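Local atomic coordinates of putative peptidase (PDB entry 3CE2), a protein that probably acts as a zinc-dependent oligopeptidase of the M3B (PepF) family, cleaving small peptides. Residues L128-L140 against Y151-G163. Numbering follows the deposited sequence.
Sequences LTSLSESLIAQHL and YLEKIFRLSIHTG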
ATOM      1  N   LEU A 128     -12.453 -25.184  -9.656  1.00 54.41           N
ATOM      2  CA  LEU A 128     -13.243 -24.890  -8.463  1.00 53.40           C
ATOM      3  C   LEU A 128     -14.383 -23.928  -8.730  1.00 57.33           C
ATOM      4  O   LEU A 128     -15.523 -24.210  -8.366  1.00 65.89           O
ATOM      5  CB  LEU A 128     -12.367 -24.334  -7.350  1.00 49.47           C
ATOM      6  CG  LEU A 128     -11.381 -25.351  -6.781  1.00 48.70           C
ATOM      7  CD1 LEU A 128     -10.270 -24.706  -5.906  1.00 41.89           C
ATOM      8  CD2 LEU A 128     -12.161 -26.379  -6.008  1.00 49.36           C
ATOM      9  N   THR A 129     -14.087 -22.795  -9.359  1.00 52.92           N
ATOM     10  CA  THR A 129     -15.121 -21.812  -9.621  1.00 53.90           C
ATOM     11  C   THR A 129     -16.186 -22.350 -10.556  1.00 55.56           C
ATOM     12  O   THR A 129     -17.252 -21.757 -10.676  1.00 60.59           O
ATOM     13  CB  THR A 129     -14.578 -20.489 -10.200  1.00 55.19           C
ATOM     14  OG1 THR A 129     -13.876 -20.748 -11.424  1.00 61.88           O
ATOM     15  CG2 THR A 129     -13.655 -19.843  -9.214  1.00 55.83           C
ATOM     16  N   SER A 130     -15.925 -23.474 -11.209  1.00 54.51           N
ATOM     17  CA  SER A 130     -16.965 -24.044 -12.060  1.00 59.43           C
ATOM     18  C   SER A 130     -17.718 -25.289 -11.505  1.00 59.82           C
ATOM     19  O   SER A 130     -18.480 -25.912 -12.237  1.00 60.05           O
ATOM     20  CB  SER A 130     -16.409 -24.318 -13.453  1.00 59.07           C
ATOM     21  OG  SER A 130     -15.465 -25.356 -13.373  1.00 65.88           O
ATOM     22  N   LEU A 131     -17.520 -25.645 -10.235  1.00 55.79           N
ATOM     23  CA  LEU A 131     -18.387 -26.633  -9.574  1.00 54.00           C
ATOM     24  C   LEU A 131     -19.817 -26.121  -9.442  1.00 54.28           C
ATOM     25  O   LEU A 131     -20.038 -24.914  -9.372  1.00 51.95           O
ATOM     26  CB  LEU A 131     -17.869 -26.926  -8.178  1.00 50.26           C
ATOM     27  CG  LEU A 131     -16.440 -27.406  -8.241  1.00 49.95           C
ATOM     28  CD1 LEU A 131     -15.974 -27.799  -6.885  1.00 45.26           C
ATOM     29  CD2 LEU A 131     -16.396 -28.590  -9.205  1.00 56.04           C
ATOM     30  N   SER A 132     -20.789 -27.027  -9.379  1.00 58.42           N
ATOM     31  CA  SER A 132     -22.195 -26.622  -9.161  1.00 61.22           C
ATOM     32  C   SER A 132     -22.374 -25.862  -7.842  1.00 61.50           C
ATOM     33  O   SER A 132     -21.464 -25.834  -7.000  1.00 59.73           O
ATOM     34  CB  SER A 132     -23.094 -27.852  -9.139  1.00 62.07           C
ATOM     35  OG  SER A 132     -22.911 -28.564  -7.926  1.00 66.33           O
ATOM     36  N   GLU A 133     -23.546 -25.260  -7.646  1.00 63.20           N
ATOM     37  CA  GLU A 133     -23.842 -24.610  -6.359  1.00 67.98           C
ATOM     38  C   GLU A 133     -23.883 -25.659  -5.261  1.00 66.76           C
ATOM     39  O   GLU A 133     -23.412 -25.435  -4.148  1.00 69.65           O
ATOM     40  CB  GLU A 133     -25.182 -23.883  -6.392  1.00 72.03           C
ATOM     41  CG  GLU A 133     -25.228 -22.727  -7.353  1.00 83.05           C
ATOM     42  CD  GLU A 133     -26.618 -22.517  -7.926  1.00 89.05           C
ATOM     43  OE1 GLU A 133     -27.577 -22.381  -7.127  1.00 88.47           O
ATOM     44  OE2 GLU A 133     -26.746 -22.496  -9.176  1.00 89.66           O
ATOM     45  N   SER A 134     -24.455 -26.805  -5.595  1.00 64.09           N
ATOM     46  CA  SER A 134     -24.630 -27.880  -4.653  1.00 64.89           C
ATOM     47  C   SER A 134     -23.284 -28.360  -4.098  1.00 63.72           C
ATOM     48  O   SER A 134     -23.110 -28.464  -2.877  1.00 61.88           O
ATOM     49  CB  SER A 134     -25.389 -29.027  -5.323  1.00 67.04           C
ATOM     50  OG  SER A 134     -24.958 -30.269  -4.788  1.00 72.27           O
ATOM     51  N   LEU A 135     -22.345 -28.648  -4.999  1.00 58.43           N
ATOM     52  CA  LEU A 135     -20.972 -28.992  -4.619  1.00 56.99           C
ATOM     53  C   LEU A 135     -20.258 -27.898  -3.828  1.00 54.40           C
ATOM     54  O   LEU A 135     -19.552 -28.186  -2.849  1.00 50.85           O
ATOM     55  CB  LEU A 135     -20.153 -29.309  -5.862  1.00 59.54           C
ATOM     56  CG  LEU A 135     -20.386 -30.744  -6.299  1.00 62.66           C
ATOM     57  CD1 LEU A 135     -19.514 -31.108  -7.493  1.00 65.55           C
ATOM     58  CD2 LEU A 135     -20.093 -31.622  -5.104  1.00 62.99           C
ATOM     59  N   ILE A 136     -20.418 -26.649  -4.270  1.00 49.18           N
ATOM     60  CA  ILE A 136     -19.879 -25.524  -3.538  1.00 49.64           C
ATOM     61  C   ILE A 136     -20.336 -25.697  -2.081  1.00 51.74           C
ATOM     62  O   ILE A 136     -19.509 -25.750  -1.160  1.00 49.47           O
ATOM     63  CB  ILE A 136     -20.368 -24.150  -4.118  1.00 56.83           C
ATOM     64  CG1 ILE A 136     -19.864 -23.888  -5.558  1.00 53.42           C
ATOM     65  CG2 ILE A 136     -20.018 -22.992  -3.192  1.00 50.19           C
ATOM     66  CD1 ILE A 136     -18.464 -24.305  -5.810  1.00 57.37           C
ATOM     67  N   ALA A 137     -21.650 -25.816  -1.872  1.00 49.60           N
ATOM     68  CA  ALA A 137     -22.184 -25.868  -0.502  1.00 45.73           C
ATOM     69  C   ALA A 137     -21.713 -27.109   0.238  1.00 42.17           C
ATOM     70  O   ALA A 137     -21.429 -27.044   1.435  1.00 47.41           O
ATOM     71  CB  ALA A 137     -23.714 -25.728  -0.465  1.00 39.15           C
ATOM     72  N   GLN A 138     -21.577 -28.225  -0.468  1.00 35.39           N
ATOM     73  CA  GLN A 138     -21.069 -29.425   0.176  1.00 42.31           C
ATOM     74  C   GLN A 138     -19.676 -29.193   0.733  1.00 46.53           C
ATOM     75  O   GLN A 138     -19.357 -29.670   1.823  1.00 49.65           O
ATOM     76  CB  GLN A 138     -21.065 -30.611  -0.767  1.00 41.48           C
ATOM     77  CG  GLN A 138     -20.307 -31.822  -0.220  1.00 53.71           C
ATOM     78  CD  GLN A 138     -19.966 -32.869  -1.318  1.00 57.69           C
ATOM     79  OE1 GLN A 138     -20.799 -33.185  -2.188  1.00 62.83           O
ATOM     80  NE2 GLN A 138     -18.733 -33.402  -1.275  1.00 62.87           N
ATOM     81  N   HIS A 139     -18.852 -28.450  -0.007  1.00 47.80           N
ATOM     82  CA  HIS A 139     -17.475 -28.200   0.409  1.00 45.15           C
ATOM     83  C   HIS A 139     -17.392 -27.169   1.529  1.00 47.14           C
ATOM     84  O   HIS A 139     -16.558 -27.289   2.434  1.00 48.71           O
ATOM     85  CB  HIS A 139     -16.632 -27.727  -0.764  1.00 44.42           C
ATOM     86  CG  HIS A 139     -16.271 -28.814  -1.718  1.00 46.56           C
ATOM     87  ND1 HIS A 139     -15.808 -30.043  -1.301  1.00 49.90           N
ATOM     88  CD2 HIS A 139     -16.299 -28.859  -3.071  1.00 40.24           C
ATOM     89  CE1 HIS A 139     -15.575 -30.801  -2.358  1.00 46.57           C
ATOM     90  NE2 HIS A 139     -15.859 -30.102  -3.444  1.00 42.18           N
ATOM     91  N   LEU A 140     -18.237 -26.148   1.460  1.00 40.44           N
ATOM     92  CA  LEU A 140     -18.261 -25.131   2.503  1.00 44.32           C
ATOM     93  C   LEU A 140     -18.824 -25.707   3.806  1.00 44.45           C
ATOM     94  O   LEU A 140     -18.666 -25.110   4.865  1.00 46.50           O
ATOM     95  CB  LEU A 140     -19.059 -23.903   2.058  1.00 38.78           C
ATOM     96  CG  LEU A 140     -18.376 -23.245   0.866  1.00 43.29           C
ATOM     97  CD1 LEU A 140     -19.082 -21.959   0.460  1.00 41.73           C
ATOM     98  CD2 LEU A 140     -16.915 -22.973   1.202  1.00 34.09           C
ATOM     99  N   TYR A 151     -10.558 -19.515   2.813  1.00 34.20           N
ATOM    100  CA  TYR A 151      -9.797 -19.741   1.622  1.00 34.11           C
ATOM    101  C   TYR A 151     -10.708 -20.187   0.486  1.00 40.20           C
ATOM    102  O   TYR A 151     -10.718 -19.585  -0.576  1.00 49.99           O
ATOM    103  CB  TYR A 151      -8.699 -20.769   1.864  1.00 44.40           C
ATOM    104  CG  TYR A 151      -7.867 -20.996   0.627  1.00 50.68           C
ATOM    105  CD1 TYR A 151      -6.822 -20.137   0.301  1.00 51.80           C
ATOM    106  CD2 TYR A 151      -8.148 -22.042  -0.236  1.00 50.75           C
ATOM    107  CE1 TYR A 151      -6.075 -20.325  -0.831  1.00 45.56           C
ATOM    108  CE2 TYR A 151      -7.403 -22.231  -1.378  1.00 53.76           C
ATOM    109  CZ  TYR A 151      -6.377 -21.360  -1.659  1.00 50.32           C
ATOM    110  OH  TYR A 151      -5.639 -21.550  -2.774  1.00 53.83           O
ATOM    111  N   LEU A 152     -11.485 -21.234   0.688  1.00 38.54           N
ATOM    112  CA  LEU A 152     -12.379 -21.688  -0.387  1.00 42.64           C
ATOM    113  C   LEU A 152     -13.528 -20.739  -0.629  1.00 42.80           C
ATOM    114  O   LEU A 152     -14.025 -20.643  -1.730  1.00 40.12           O
ATOM    115  CB  LEU A 152     -12.960 -23.045  -0.053  1.00 37.26           C
ATOM    116  CG  LEU A 152     -11.894 -24.107  -0.102  1.00 36.92           C
ATOM    117  CD1 LEU A 152     -12.308 -25.248   0.789  1.00 38.67           C
ATOM    118  CD2 LEU A 152     -11.757 -24.551  -1.555  1.00 36.47           C
ATOM    119  N   GLU A 153     -13.973 -20.064   0.423  1.00 44.49           N
ATOM    120  CA  GLU A 153     -15.076 -19.157   0.278  1.00 46.56           C
ATOM    121  C   GLU A 153     -14.679 -18.090  -0.726  1.00 50.09           C
ATOM    122  O   GLU A 153     -15.436 -17.798  -1.652  1.00 52.51           O
ATOM    123  CB  GLU A 153     -15.413 -18.542   1.613  1.00 49.81           C
ATOM    124  CG  GLU A 153     -16.602 -17.628   1.561  1.00 60.42           C
ATOM    125  CD  GLU A 153     -16.952 -17.063   2.929  1.00 66.11           C
ATOM    126  OE1 GLU A 153     -16.124 -17.201   3.860  1.00 64.85           O
ATOM    127  OE2 GLU A 153     -18.057 -16.490   3.070  1.00 68.57           O
ATOM    128  N   LYS A 154     -13.477 -17.536  -0.548  1.00 51.79           N
ATOM    129  CA  LYS A 154     -12.905 -16.546  -1.469  1.00 50.43           C
ATOM    130  C   LYS A 154     -12.885 -17.049  -2.904  1.00 48.82           C
ATOM    131  O   LYS A 154     -13.057 -16.282  -3.827  1.00 51.92           O
ATOM    132  CB  LYS A 154     -11.476 -16.190  -1.071  1.00 46.98           C
ATOM    133  CG  LYS A 154     -11.342 -14.952  -0.202  1.00 53.83           C
ATOM    134  CD  LYS A 154      -9.852 -14.688   0.178  1.00 56.71           C
ATOM    135  CE  LYS A 154      -9.180 -15.933   0.846  1.00 54.13           C
ATOM    136  NZ  LYS A 154      -7.734 -15.778   1.218  1.00 47.38           N
ATOM    137  N   ILE A 155     -12.653 -18.334  -3.104  1.00 44.91           N
ATOM    138  CA  ILE A 155     -12.618 -18.844  -4.458  1.00 41.38           C
ATOM    139  C   ILE A 155     -13.984 -19.147  -5.053  1.00 43.39           C
ATOM    140  O   ILE A 155     -14.229 -18.845  -6.209  1.00 53.43           O
ATOM    141  CB  ILE A 155     -11.768 -20.065  -4.558  1.00 41.65           C
ATOM    142  CG1 ILE A 155     -10.296 -19.672  -4.304  1.00 41.54           C
ATOM    143  CG2 ILE A 155     -12.000 -20.710  -5.925  1.00 39.20           C
ATOM    144  CD1 ILE A 155      -9.339 -20.871  -4.148  1.00 41.75           C
ATOM    145  N   PHE A 156     -14.871 -19.747  -4.270  1.00 45.68           N
ATOM    146  CA  PHE A 156     -16.225 -20.087  -4.739  1.00 43.55           C
ATOM    147  C   PHE A 156     -17.106 -18.852  -4.958  1.00 42.50           C
ATOM    148  O   PHE A 156     -18.073 -18.903  -5.700  1.00 42.47           O
ATOM    149  CB  PHE A 156     -16.940 -21.033  -3.756  1.00 41.27           C
ATOM    150  CG  PHE A 156     -16.299 -22.405  -3.599  1.00 38.16           C
ATOM    151  CD1 PHE A 156     -15.882 -23.139  -4.696  1.00 38.08           C
ATOM    152  CD2 PHE A 156     -16.167 -22.974  -2.344  1.00 34.84           C
ATOM    153  CE1 PHE A 156     -15.316 -24.414  -4.547  1.00 32.77           C
ATOM    154  CE2 PHE A 156     -15.598 -24.230  -2.190  1.00 35.98           C
ATOM    155  CZ  PHE A 156     -15.174 -24.952  -3.311  1.00 34.08           C
ATOM    156  N   ARG A 157     -16.789 -17.742  -4.310  1.00 40.47           N
ATOM    157  CA  ARG A 157     -17.587 -16.540  -4.507  1.00 48.21           C
ATOM    158  C   ARG A 157     -17.517 -16.051  -5.953  1.00 47.03           C
ATOM    159  O   ARG A 157     -18.339 -15.241  -6.388  1.00 48.54           O
ATOM    160  CB  ARG A 157     -17.140 -15.422  -3.542  1.00 52.06           C
ATOM    161  CG  ARG A 157     -17.902 -15.466  -2.226  1.00 58.71           C
ATOM    162  CD  ARG A 157     -17.352 -14.507  -1.165  1.00 58.78           C
ATOM    163  NE  ARG A 157     -17.874 -13.153  -1.324  1.00 58.92           N
ATOM    164  CZ  ARG A 157     -17.211 -12.178  -1.924  1.00 53.44           C
ATOM    165  NH1 ARG A 157     -15.977 -12.409  -2.398  1.00 46.51           N
ATOM    166  NH2 ARG A 157     -17.783 -10.984  -2.032  1.00 48.86           N
ATOM    167  N   LEU A 158     -16.527 -16.537  -6.689  1.00 46.86           N
ATOM    168  CA  LEU A 158     -16.277 -16.056  -8.046  1.00 52.25           C
ATOM    169  C   LEU A 158     -17.122 -16.784  -9.091  1.00 52.44           C
ATOM    170  O   LEU A 158     -17.195 -16.375 -10.246  1.00 53.92           O
ATOM    171  CB  LEU A 158     -14.778 -16.147  -8.390  1.00 49.29           C
ATOM    172  CG  LEU A 158     -13.923 -15.110  -7.632  1.00 50.50           C
ATOM    173  CD1 LEU A 158     -12.413 -15.248  -7.868  1.00 42.74           C
ATOM    174  CD2 LEU A 158     -14.417 -13.710  -7.928  1.00 49.09           C
ATOM    175  N   SER A 159     -17.758 -17.863  -8.667  1.00 52.63           N
ATOM    176  CA  SER A 159     -18.588 -18.679  -9.544  1.00 54.24           C
ATOM    177  C   SER A 159     -19.701 -17.855 -10.202  1.00 52.04           C
ATOM    178  O   SER A 159     -19.939 -17.978 -11.396  1.00 53.56           O
ATOM    179  CB  SER A 159     -19.214 -19.814  -8.729  1.00 57.49           C
ATOM    180  OG  SER A 159     -20.054 -19.270  -7.708  1.00 61.93           O
ATOM    181  N   ILE A 160     -20.385 -17.022  -9.429  1.00 47.03           N
ATOM    182  CA  ILE A 160     -21.497 -16.262  -9.984  1.00 52.11           C
ATOM    183  C   ILE A 160     -21.087 -15.130 -10.952  1.00 58.63           C
ATOM    184  O   ILE A 160     -21.942 -14.444 -11.518  1.00 64.59           O
ATOM    185  CB  ILE A 160     -22.390 -15.706  -8.859  1.00 54.75           C
ATOM    186  CG1 ILE A 160     -21.612 -14.725  -7.974  1.00 50.92           C
ATOM    187  CG2 ILE A 160     -22.921 -16.846  -8.003  1.00 53.91           C
ATOM    188  CD1 ILE A 160     -22.520 -13.912  -7.021  1.00 49.01           C
ATOM    189  N   HIS A 161     -19.783 -14.918 -11.121  1.00 57.76           N
ATOM    190  CA  HIS A 161     -19.274 -13.914 -12.058  1.00 53.20           C
ATOM    191  C   HIS A 161     -18.221 -14.573 -12.944  1.00 53.68           C
ATOM    192  O   HIS A 161     -17.240 -13.944 -13.307  1.00 57.08           O
ATOM    193  CB  HIS A 161     -18.629 -12.722 -11.322  1.00 47.94           C
ATOM    194  CG  HIS A 161     -19.555 -11.979 -10.408  1.00 44.11           C
ATOM    195  ND1 HIS A 161     -20.510 -11.097 -10.866  1.00 49.29           N
ATOM    196  CD2 HIS A 161     -19.639 -11.945  -9.056  1.00 49.20           C
ATOM    197  CE1 HIS A 161     -21.166 -10.575  -9.842  1.00 46.86           C
ATOM    198  NE2 HIS A 161     -20.657 -11.074  -8.729  1.00 51.09           N
ATOM    199  N   THR A 162     -18.404 -15.854 -13.244  1.00 54.70           N
ATOM    200  CA  THR A 162     -17.501 -16.606 -14.108  1.00 58.16           C
ATOM    201  C   THR A 162     -18.334 -17.432 -15.089  1.00 66.21           C
ATOM    202  O   THR A 162     -19.117 -18.303 -14.674  1.00 71.15           O
ATOM    203  CB  THR A 162     -16.598 -17.549 -13.296  1.00 57.68           C
ATOM    204  OG1 THR A 162     -15.739 -16.782 -12.452  1.00 62.80           O
ATOM    205  CG2 THR A 162     -15.728 -18.405 -14.188  1.00 57.11           C
ATOM    206  N   GLY A 163     -18.167 -17.154 -16.384  1.00 64.00           N
ATOM    207  CA  GLY A 163     -18.966 -17.794 -17.429  1.00 62.43           C
ATOM    208  C   GLY A 163     -18.350 -19.077 -17.970  1.00 61.37           C
ATOM    209  O   GLY A 163     -17.448 -19.661 -17.360  1.00 60.75           O
TER
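A small antiparallel helix hairpin in the N-terminal, all-helical part of this M3B-family protein is joined here by a knob-into-hole contact, in which Phe-156 is the knob and Leu-128, Ile-136, His-139 and Leu-140 form the hole. Helices 133-140 and 151-156 run at 166° to each other, their axes approaching to 10.6 Å. With CG anti to the carbonyl carbon (chi1 -64°), the Phe-156 ring is carried off its helix into that hole. Leu-140 CD2 lies at the ring edge, 3.6 Å from Phe-156 CD2, and Leu-128 O is also near the ring plane. His-139 CB lies 3.9 Å from Phe-156 CE2 and its CD2 comes near CZ, while NE2 hydrogen-bonds with Leu-63 O and ND1 with Ser-66 OG, which ties the hole to the start of helix 66-96. Ile-136 CG2 packs against Phe-156 CB at 3.7 Å. The end of helix 124-129 meets the type I beta turn from Phe-156 to Ser-159: the Thr-129 and Ile-155 side chains cross at about a right angle, their CG2 methyls 3.8 Å apart, and Ser-159 CA makes a CA-H...O contact with Thr-129 O at 3.5 Å. That turn is pinned internally, since Phe-156 O accepts from both Ser-159 N and Ser-159 OG, the hydroxyl lying 2.8 Å away at a C=O...OG angle of 171°.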